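Local coordinates for protein putative oxidoreductase (Magnetospirillum magnetotacticum, PDB 3C1A) that is a putative oxidoreductase of the Gfo/Idh/MocA family that probably uses an NAD(P) cofactor held by its Rossmann fold to oxidise or reduce a still unidentified substrate, at residues Asp189-Ser194 and Leu211-Ser216; Met168-Gly173 and Arg309-Cys314; Leu37-Ser42 and Ala67-Ala72. All blocks are in the same frame, centred on the assembly; numbering follows the deposited sequence.

Contact 1 of 3, residues Asp189-Ser194 and Leu211-Ser216; sequences DSTSAS and LTLAFS
The D189 carboxylate is turned to S216: OD2 accepts from S216 N, modelled so short that its length is doubtful, while OD1 forms a salt bridge with R186. The F215 ring instead leans off toward V180, M184 and P188. This is the open end of an antiparallel beta hairpin, strands 190-201 and 204-215, away from its turn and at the edge of the C-terminal domain's mixed sheet. D189 and S190 both face A214, a classic beta bulge: D189 N gives a hydrogen bond to A214 O (2.7 Å), and A214 N gives one to S190 O (2.8 Å). Regular pairing follows, S192 N to T212 O and T212 N to S192 O. The S190, S192, T212 and A214 side chains share one face. S190 OG sits between its backbone N and carbonyl carbon (chi1 62°), where it meets A214 CB at 3.2 Å and a water at 3.1 Å. That water donates to T212 O (2.9 Å), which thus takes two bonds, and is weakly hydrogen-bonded to S192 OG. The face carrying T191, A193, L211 and L213 is backed by helices 168-184 and 301-314. The T191 and L213 side chains point the same way, side by side, with T191 CG2 4.0 Å from L213 CD1; beyond them A193 CB presses on L211 CD2 at a tight 3.3 Å.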
loop_
_atom_site.group_PDB
_atom_site.type_symbol
_atom_site.label_atom_id
_atom_site.label_comp_id
_atom_site.label_asym_id
_atom_site.label_seq_id
_atom_site.Cartn_x
_atom_site.Cartn_y
_atom_site.Cartn_z
ATOM N N ASP A 189 -12.338 -14.424 9.243
ATOM C CA ASP A 189 -12.542 -15.636 10.051
ATOM C C ASP A 189 -11.544 -16.680 9.656
ATOM O O ASP A 189 -11.161 -17.491 10.465
ATOM C CB ASP A 189 -13.921 -16.260 9.779
ATOM C CG ASP A 189 -15.026 -15.318 10.031
ATOM O OD1 ASP A 189 -15.143 -14.843 11.174
ATOM O OD2 ASP A 189 -15.770 -15.019 9.082
ATOM N N SER A 190 -11.212 -16.716 8.362
ATOM C CA SER A 190 -10.157 -17.596 7.866
ATOM C C SER A 190 -9.410 -17.017 6.674
ATOM O O SER A 190 -9.942 -16.197 5.900
ATOM C CB SER A 190 -10.718 -18.967 7.499
ATOM O OG SER A 190 -11.662 -18.827 6.478
ATOM N N THR A 191 -8.166 -17.484 6.548
ATOM C CA THR A 191 -7.227 -17.061 5.522
ATOM C C THR A 191 -6.449 -18.295 5.070
ATOM O O THR A 191 -5.943 -19.056 5.908
ATOM C CB THR A 191 -6.204 -16.086 6.094
ATOM O OG1 THR A 191 -6.872 -15.109 6.883
ATOM C CG2 THR A 191 -5.462 -15.400 4.991
ATOM N N SER A 192 -6.409 -18.515 3.770
ATOM C CA SER A 192 -5.600 -19.574 3.165
ATOM C C SER A 192 -5.103 -19.152 1.799
ATOM O O SER A 192 -5.659 -18.265 1.178
ATOM C CB SER A 192 -6.404 -20.859 3.044
ATOM O OG SER A 192 -7.525 -20.689 2.207
ATOM N N ALA A 193 -4.035 -19.787 1.349
ATOM C CA ALA A 193 -3.431 -19.475 0.057
ATOM C C ALA A 193 -3.318 -20.762 -0.746
ATOM O O ALA A 193 -2.979 -21.824 -0.203
ATOM C CB ALA A 193 -2.069 -18.836 0.232
ATOM N N SER A 194 -3.639 -20.658 -2.019
ATOM C CA SER A 194 -3.626 -21.790 -2.929
ATOM C C SER A 194 -2.838 -21.442 -4.170
ATOM O O SER A 194 -3.199 -20.524 -4.929
ATOM C CB SER A 194 -5.037 -22.207 -3.312
ATOM O OG SER A 194 -5.018 -23.468 -3.966
ATOM N N LEU A 211 -5.219 -16.007 -2.771
ATOM C CA LEU A 211 -5.523 -15.887 -1.346
ATOM C C LEU A 211 -7.027 -15.839 -1.138
ATOM O O LEU A 211 -7.705 -15.053 -1.777
ATOM C CB LEU A 211 -4.890 -14.638 -0.716
ATOM C CG LEU A 211 -3.397 -14.427 -0.954
ATOM C CD1 LEU A 211 -2.932 -13.296 -0.095
ATOM C CD2 LEU A 211 -2.591 -15.697 -0.688
ATOM N N THR A 212 -7.532 -16.688 -0.249
ATOM C CA THR A 212 -8.943 -16.643 0.142
ATOM C C THR A 212 -9.072 -16.202 1.586
ATOM O O THR A 212 -8.508 -16.829 2.480
ATOM C CB THR A 212 -9.667 -17.995 -0.033
ATOM O OG1 THR A 212 -9.382 -18.538 -1.325
ATOM C CG2 THR A 212 -11.196 -17.796 0.098
ATOM N N LEU A 213 -9.833 -15.128 1.780
ATOM C CA LEU A 213 -10.112 -14.521 3.084
ATOM C C LEU A 213 -11.609 -14.592 3.287
ATOM O O LEU A 213 -12.357 -14.064 2.469
ATOM C CB LEU A 213 -9.687 -13.043 3.090
ATOM C CG LEU A 213 -8.188 -12.677 3.176
ATOM C CD1 LEU A 213 -7.365 -13.374 2.123
ATOM C CD2 LEU A 213 -7.979 -11.157 3.101
ATOM N N ALA A 214 -12.050 -15.283 4.343
ATOM C CA ALA A 214 -13.482 -15.451 4.621
ATOM C C ALA A 214 -13.979 -14.500 5.702
ATOM O O ALA A 214 -13.365 -14.328 6.765
ATOM C CB ALA A 214 -13.798 -16.930 4.997
ATOM N N PHE A 215 -15.105 -13.868 5.413
ATOM C CA PHE A 215 -15.749 -12.928 6.320
ATOM C C PHE A 215 -17.184 -13.388 6.483
ATOM O O PHE A 215 -18.065 -12.982 5.749
ATOM C CB PHE A 215 -15.745 -11.546 5.731
ATOM C CG PHE A 215 -14.382 -11.003 5.483
ATOM C CD1 PHE A 215 -13.730 -11.246 4.283
ATOM C CD2 PHE A 215 -13.775 -10.192 6.432
ATOM C CE1 PHE A 215 -12.472 -10.744 4.041
ATOM C CE2 PHE A 215 -12.519 -9.662 6.194
ATOM C CZ PHE A 215 -11.862 -9.945 4.987
ATOM N N SER A 216 -17.372 -14.246 7.467
ATOM C CA SER A 216 -18.580 -15.032 7.652
ATOM C C SER A 216 -18.955 -15.698 6.336
ATOM O O SER A 216 -18.224 -16.604 5.890
ATOM C CB SER A 216 -19.676 -14.179 8.267
ATOM O OG SER A 216 -19.266 -13.791 9.567
HETATM O O HOH W 1 -9.778 -19.027 3.962
#

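Contact 2 of 3, residues Met168-Gly173 and Arg309-Cys314; sequences MLWDWG and RVLGAC
L311 comes up against W170 with its CB over the face of the indole's six-membered ring, 3.6 Å from the ring centroid and only 4° off the normal, a CH-pi contact. The two helices, 168-184 and 301-314, form an antiparallel pair whose segment axes approach to 10.0 Å at 149°, packed against the mixed sheet of the GFO/IDH/MocA C-terminal domain. W170 and L311 cross obliquely. CG of W170 is anti to its own carbonyl carbon (chi1 -77°), and from there the indole reaches over the facing helix. CE3 of W170 meets L311 CD1 at 3.6 Å, while CZ2, farther round the benzene ring, lies 3.6 Å from G312 N. On its other branch L311 turns to L169: the two leucine side chains pass one another pointing opposite ways, L169 CD2 lying 3.8 Å from L311 CD2 and 3.4 Å from L311 O. L311 is therefore held between the indole and L169. G173 has no side chain; a CB here would point toward L311 and stand close to its CD2, so the glycine leaves room for that methyl. L169 also reaches one turn on, to C314. L311 continues onto A174 and V177, W170 rests on L104, and L169 and C314 both touch L211 of the sheet they pack on. Beyond the segment, S315 OG hydrogen-bonds to L311 O and weakly to W170 NE1. At the sheet side of the seam both methyls of L169 approach C314 CB, CD2 at 4.0 Å, and CD1 lies 3.7 Å from C314 O.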
loop_
_atom_site.group_PDB
_atom_site.type_symbol
_atom_site.label_atom_id
_atom_site.label_comp_id
_atom_site.label_asym_id
_atom_site.label_seq_id
_atom_site.Cartn_x
_atom_site.Cartn_y
_atom_site.Cartn_z
HETATM N N MSE A 168 6.345 -12.352 -3.631
HETATM C CA MSE A 168 5.135 -11.788 -4.259
HETATM C C MSE A 168 3.949 -11.734 -3.280
HETATM O O MSE A 168 3.247 -10.746 -3.235
HETATM C CB MSE A 168 4.766 -12.643 -5.490
HETATM C CG MSE A 168 3.474 -12.287 -6.113
HETATM SE SE MSE A 168 3.147 -13.258 -7.720
HETATM C CE MSE A 168 2.919 -15.065 -6.866
ATOM N N LEU A 169 3.735 -12.783 -2.487
ATOM C CA LEU A 169 2.587 -12.834 -1.543
ATOM C C LEU A 169 2.616 -11.576 -0.658
ATOM O O LEU A 169 1.603 -10.911 -0.461
ATOM C CB LEU A 169 2.640 -14.113 -0.677
ATOM C CG LEU A 169 1.431 -14.504 0.193
ATOM C CD1 LEU A 169 1.093 -16.020 0.041
ATOM C CD2 LEU A 169 1.622 -14.121 1.655
ATOM N N TRP A 170 3.798 -11.233 -0.160
ATOM C CA TRP A 170 3.944 -10.108 0.760
ATOM C C TRP A 170 3.904 -8.813 0.016
ATOM O O TRP A 170 3.133 -7.930 0.369
ATOM C CB TRP A 170 5.246 -10.205 1.533
ATOM C CG TRP A 170 5.126 -11.231 2.615
ATOM C CD1 TRP A 170 5.235 -12.577 2.483
ATOM C CD2 TRP A 170 4.786 -10.978 3.974
ATOM N NE1 TRP A 170 5.019 -13.190 3.690
ATOM C CE2 TRP A 170 4.735 -12.231 4.630
ATOM C CE3 TRP A 170 4.528 -9.822 4.706
ATOM C CZ2 TRP A 170 4.453 -12.349 5.983
ATOM C CZ3 TRP A 170 4.233 -9.944 6.050
ATOM C CH2 TRP A 170 4.207 -11.192 6.673
ATOM N N ASP A 171 4.753 -8.708 -0.987
ATOM C CA ASP A 171 4.935 -7.473 -1.740
ATOM C C ASP A 171 3.648 -7.069 -2.471
ATOM O O ASP A 171 3.096 -6.011 -2.197
ATOM C CB ASP A 171 6.131 -7.656 -2.676
ATOM C CG ASP A 171 6.497 -6.421 -3.471
ATOM O OD1 ASP A 171 6.036 -5.289 -3.186
ATOM O OD2 ASP A 171 7.294 -6.604 -4.416
ATOM N N TRP A 172 3.156 -7.906 -3.378
ATOM C CA TRP A 172 1.898 -7.605 -4.065
ATOM C C TRP A 172 0.710 -7.836 -3.159
ATOM O O TRP A 172 -0.235 -7.106 -3.207
ATOM C CB TRP A 172 1.723 -8.466 -5.320
ATOM C CG TRP A 172 2.804 -8.345 -6.357
ATOM C CD1 TRP A 172 4.064 -7.809 -6.206
ATOM C CD2 TRP A 172 2.738 -8.823 -7.711
ATOM N NE1 TRP A 172 4.763 -7.906 -7.396
ATOM C CE2 TRP A 172 3.977 -8.526 -8.327
ATOM C CE3 TRP A 172 1.748 -9.442 -8.467
ATOM C CZ2 TRP A 172 4.238 -8.840 -9.656
ATOM C CZ3 TRP A 172 2.022 -9.763 -9.770
ATOM C CH2 TRP A 172 3.258 -9.487 -10.346
ATOM N N GLY A 173 0.756 -8.866 -2.317
ATOM C CA GLY A 173 -0.393 -9.191 -1.463
ATOM C C GLY A 173 -0.786 -8.108 -0.466
ATOM O O GLY A 173 -1.973 -7.877 -0.241
ATOM N N ARG A 309 -0.548 -9.547 9.677
ATOM C CA ARG A 309 -1.088 -10.755 10.332
ATOM C C ARG A 309 -1.671 -11.720 9.307
ATOM O O ARG A 309 -1.400 -12.904 9.324
ATOM C CB ARG A 309 -2.135 -10.399 11.392
ATOM C CG ARG A 309 -2.672 -11.653 12.088
ATOM C CD ARG A 309 -3.619 -11.363 13.225
ATOM N NE ARG A 309 -2.974 -10.616 14.290
ATOM C CZ ARG A 309 -3.205 -9.336 14.555
ATOM N NH1 ARG A 309 -4.070 -8.636 13.834
ATOM N NH2 ARG A 309 -2.567 -8.748 15.554
ATOM N N VAL A 310 -2.434 -11.197 8.369
ATOM C CA VAL A 310 -3.070 -12.018 7.362
ATOM C C VAL A 310 -2.002 -12.609 6.425
ATOM O O VAL A 310 -2.100 -13.754 6.007
ATOM C CB VAL A 310 -4.060 -11.178 6.497
ATOM C CG1 VAL A 310 -4.554 -11.986 5.302
ATOM C CG2 VAL A 310 -5.221 -10.651 7.312
ATOM N N LEU A 311 -1.003 -11.808 6.047
ATOM C CA LEU A 311 -0.008 -12.298 5.106
ATOM C C LEU A 311 0.759 -13.466 5.705
ATOM O O LEU A 311 1.010 -14.465 5.015
ATOM C CB LEU A 311 0.928 -11.188 4.691
ATOM C CG LEU A 311 0.254 -10.153 3.800
ATOM C CD1 LEU A 311 1.215 -9.051 3.568
ATOM C CD2 LEU A 311 -0.183 -10.849 2.504
ATOM N N GLY A 312 1.104 -13.350 6.986
ATOM C CA GLY A 312 1.750 -14.442 7.712
ATOM C C GLY A 312 0.900 -15.702 7.815
ATOM O O GLY A 312 1.443 -16.810 7.740
ATOM N N ALA A 313 -0.421 -15.537 7.956
ATOM C CA ALA A 313 -1.380 -16.667 7.909
ATOM C C ALA A 313 -1.463 -17.388 6.544
ATOM O O ALA A 313 -1.920 -18.515 6.478
ATOM C CB ALA A 313 -2.775 -16.198 8.325
ATOM N N CYS A 314 -1.049 -16.722 5.471
ATOM C CA CYS A 314 -1.066 -17.288 4.117
ATOM C C CYS A 314 0.287 -17.849 3.709
ATOM O O CYS A 314 0.396 -18.531 2.698
ATOM C CB CYS A 314 -1.439 -16.202 3.114
ATOM S SG CYS A 314 -3.096 -15.572 3.269
#

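Contact 3 of 3, residues Leu37-Ser42 and Ala67-Ala72; sequences LVRLAS and APEVEA
R39 grips E69 side-on with two nitrogens, one to each carboxylate oxygen. NE donates to OE2 of E69 at 2.8 Å (166° at the hydrogen), on the syn lone pair, and NH2 donates to OE1 of E69 at 3.0 Å. Guanidinium and carboxylate are nearly coplanar, 28° apart, although the two side chains cross at about a right angle. A67 CB lies over one face of the guanidinium, 3.2 Å from R39 NE. The R39 chain runs extended from CG to NE, whereas E69 bends at chi2 (-69°), bringing its carboxylate round to the arginine. V70 CG2 packs on V38 CG2 (3.8 Å) and on R39 CG (4.0 Å), and a water donates to both V38 O and E69 OE2. Farther out, R39 NH1 forms a salt bridge with E58, so the arginine lies between two acids, which would probably favour its charged state. An alanine here would probably leave the E69 and E58 carboxylates without their shared cation and the E69 side chain freer to turn. The salt bridge ties strand 35-42 of the Rossmann fold, which lies between strands 56-58 and 11-17 in the parallel sheet, to the loop that joins helix 62-65 to strand 72-76.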
loop_
_atom_site.group_PDB
_atom_site.type_symbol
_atom_site.label_atom_id
_atom_site.label_comp_id
_atom_site.label_asym_id
_atom_site.label_seq_id
_atom_site.Cartn_x
_atom_site.Cartn_y
_atom_site.Cartn_z
ATOM N N LEU A 37 11.555 18.461 0.793
ATOM C CA LEU A 37 12.524 17.401 1.121
ATOM C C LEU A 37 13.779 18.079 1.658
ATOM O O LEU A 37 14.542 18.659 0.909
ATOM C CB LEU A 37 12.841 16.509 -0.102
ATOM C CG LEU A 37 13.733 15.288 0.111
ATOM C CD1 LEU A 37 12.988 14.289 0.960
ATOM C CD2 LEU A 37 14.189 14.683 -1.229
ATOM N N VAL A 38 13.975 18.010 2.968
ATOM C CA VAL A 38 15.082 18.686 3.624
ATOM C C VAL A 38 16.327 17.809 3.896
ATOM O O VAL A 38 17.432 18.342 4.056
ATOM C CB VAL A 38 14.610 19.395 4.914
ATOM C CG1 VAL A 38 13.437 20.279 4.641
ATOM C CG2 VAL A 38 14.290 18.385 6.044
ATOM N N ARG A 39 16.161 16.489 4.017
ATOM C CA ARG A 39 17.296 15.561 4.000
ATOM C C ARG A 39 16.922 14.340 3.189
ATOM O O ARG A 39 15.741 13.981 3.089
ATOM C CB ARG A 39 17.753 15.093 5.415
ATOM C CG ARG A 39 18.027 16.188 6.404
ATOM C CD ARG A 39 19.089 15.824 7.452
ATOM N NE ARG A 39 19.242 16.920 8.403
ATOM C CZ ARG A 39 20.290 17.142 9.198
ATOM N NH1 ARG A 39 21.304 16.307 9.235
ATOM N NH2 ARG A 39 20.256 18.177 10.032
ATOM N N LEU A 40 17.944 13.688 2.650
ATOM C CA LEU A 40 17.805 12.438 1.886
ATOM C C LEU A 40 18.936 11.505 2.230
ATOM O O LEU A 40 20.103 11.879 2.076
ATOM C CB LEU A 40 17.872 12.753 0.386
ATOM C CG LEU A 40 17.859 11.579 -0.589
ATOM C CD1 LEU A 40 16.522 10.814 -0.479
ATOM C CD2 LEU A 40 18.148 12.100 -2.018
ATOM N N ALA A 41 18.580 10.326 2.747
ATOM C CA ALA A 41 19.493 9.216 2.911
ATOM C C ALA A 41 19.163 8.114 1.896
ATOM O O ALA A 41 18.197 7.387 2.058
ATOM C CB ALA A 41 19.424 8.694 4.322
ATOM N N SER A 42 19.946 7.988 0.829
ATOM C CA SER A 42 19.634 6.993 -0.214
ATOM C C SER A 42 20.863 6.286 -0.769
ATOM O O SER A 42 21.847 6.937 -1.088
ATOM C CB SER A 42 18.915 7.636 -1.385
ATOM O OG SER A 42 18.604 6.642 -2.359
ATOM N N ALA A 67 17.934 14.733 13.072
ATOM C CA ALA A 67 17.951 16.051 12.469
ATOM C C ALA A 67 16.923 16.918 13.160
ATOM O O ALA A 67 15.771 16.501 13.272
ATOM C CB ALA A 67 17.638 15.937 10.966
ATOM N N PRO A 68 17.321 18.119 13.654
ATOM C CA PRO A 68 16.336 18.905 14.426
ATOM C C PRO A 68 15.201 19.498 13.612
ATOM O O PRO A 68 14.097 19.658 14.119
ATOM C CB PRO A 68 17.185 20.030 15.042
ATOM C CG PRO A 68 18.394 20.113 14.242
ATOM C CD PRO A 68 18.630 18.783 13.594
ATOM N N GLU A 69 15.486 19.813 12.355
ATOM C CA GLU A 69 14.535 20.443 11.439
ATOM C C GLU A 69 13.597 19.459 10.711
ATOM O O GLU A 69 12.634 19.878 10.093
ATOM C CB GLU A 69 15.295 21.318 10.433
ATOM C CG GLU A 69 15.855 20.676 9.113
ATOM C CD GLU A 69 17.019 19.691 9.283
ATOM O OE1 GLU A 69 17.612 19.593 10.391
ATOM O OE2 GLU A 69 17.343 18.996 8.277
ATOM N N VAL A 70 13.872 18.173 10.773
ATOM C CA VAL A 70 13.021 17.199 10.082
ATOM C C VAL A 70 11.772 17.019 10.911
ATOM O O VAL A 70 11.858 16.705 12.088
ATOM C CB VAL A 70 13.742 15.839 9.894
ATOM C CG1 VAL A 70 12.769 14.776 9.454
ATOM C CG2 VAL A 70 14.891 15.977 8.890
ATOM N N GLU A 71 10.611 17.208 10.300
ATOM C CA GLU A 71 9.337 17.019 11.007
ATOM C C GLU A 71 8.785 15.583 10.902
ATOM O O GLU A 71 8.070 15.126 11.795
ATOM C CB GLU A 71 8.312 18.008 10.487
ATOM C CG GLU A 71 8.668 19.433 10.859
ATOM C CD GLU A 71 7.632 20.426 10.434
ATOM O OE1 GLU A 71 6.701 20.688 11.220
ATOM O OE2 GLU A 71 7.783 20.978 9.330
ATOM N N ALA A 72 9.110 14.903 9.800
ATOM C CA ALA A 72 8.522 13.613 9.442
ATOM C C ALA A 72 9.453 12.859 8.503
ATOM O O ALA A 72 10.198 13.468 7.754
ATOM C CB ALA A 72 7.131 13.826 8.770
HETATM O O HOH W 2 17.809 20.212 6.185
#

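How the contacts relate
Contact 3 closes first along the chain, within the N-terminal Rossmann fold; contact 2 then opens, and contact 1 is nested inside the loop it closes. Contacts 1 and 2 have centres 12 Å apart and touch: T191 CG2 meets V310 CG1 at 3.5 Å, and L211 CD2 meets L169 CD1 at 3.8 Å. Together they form two layers of one domain, the hairpin at the sheet's edge and the helix pair that covers it, with the last helix of the chain returning to complete it. Contact 3 is remote, its centre about 41 Å from that of contact 1 and 31 Å from that of contact 2, consistent with separately packed nucleotide-binding and C-terminal domains.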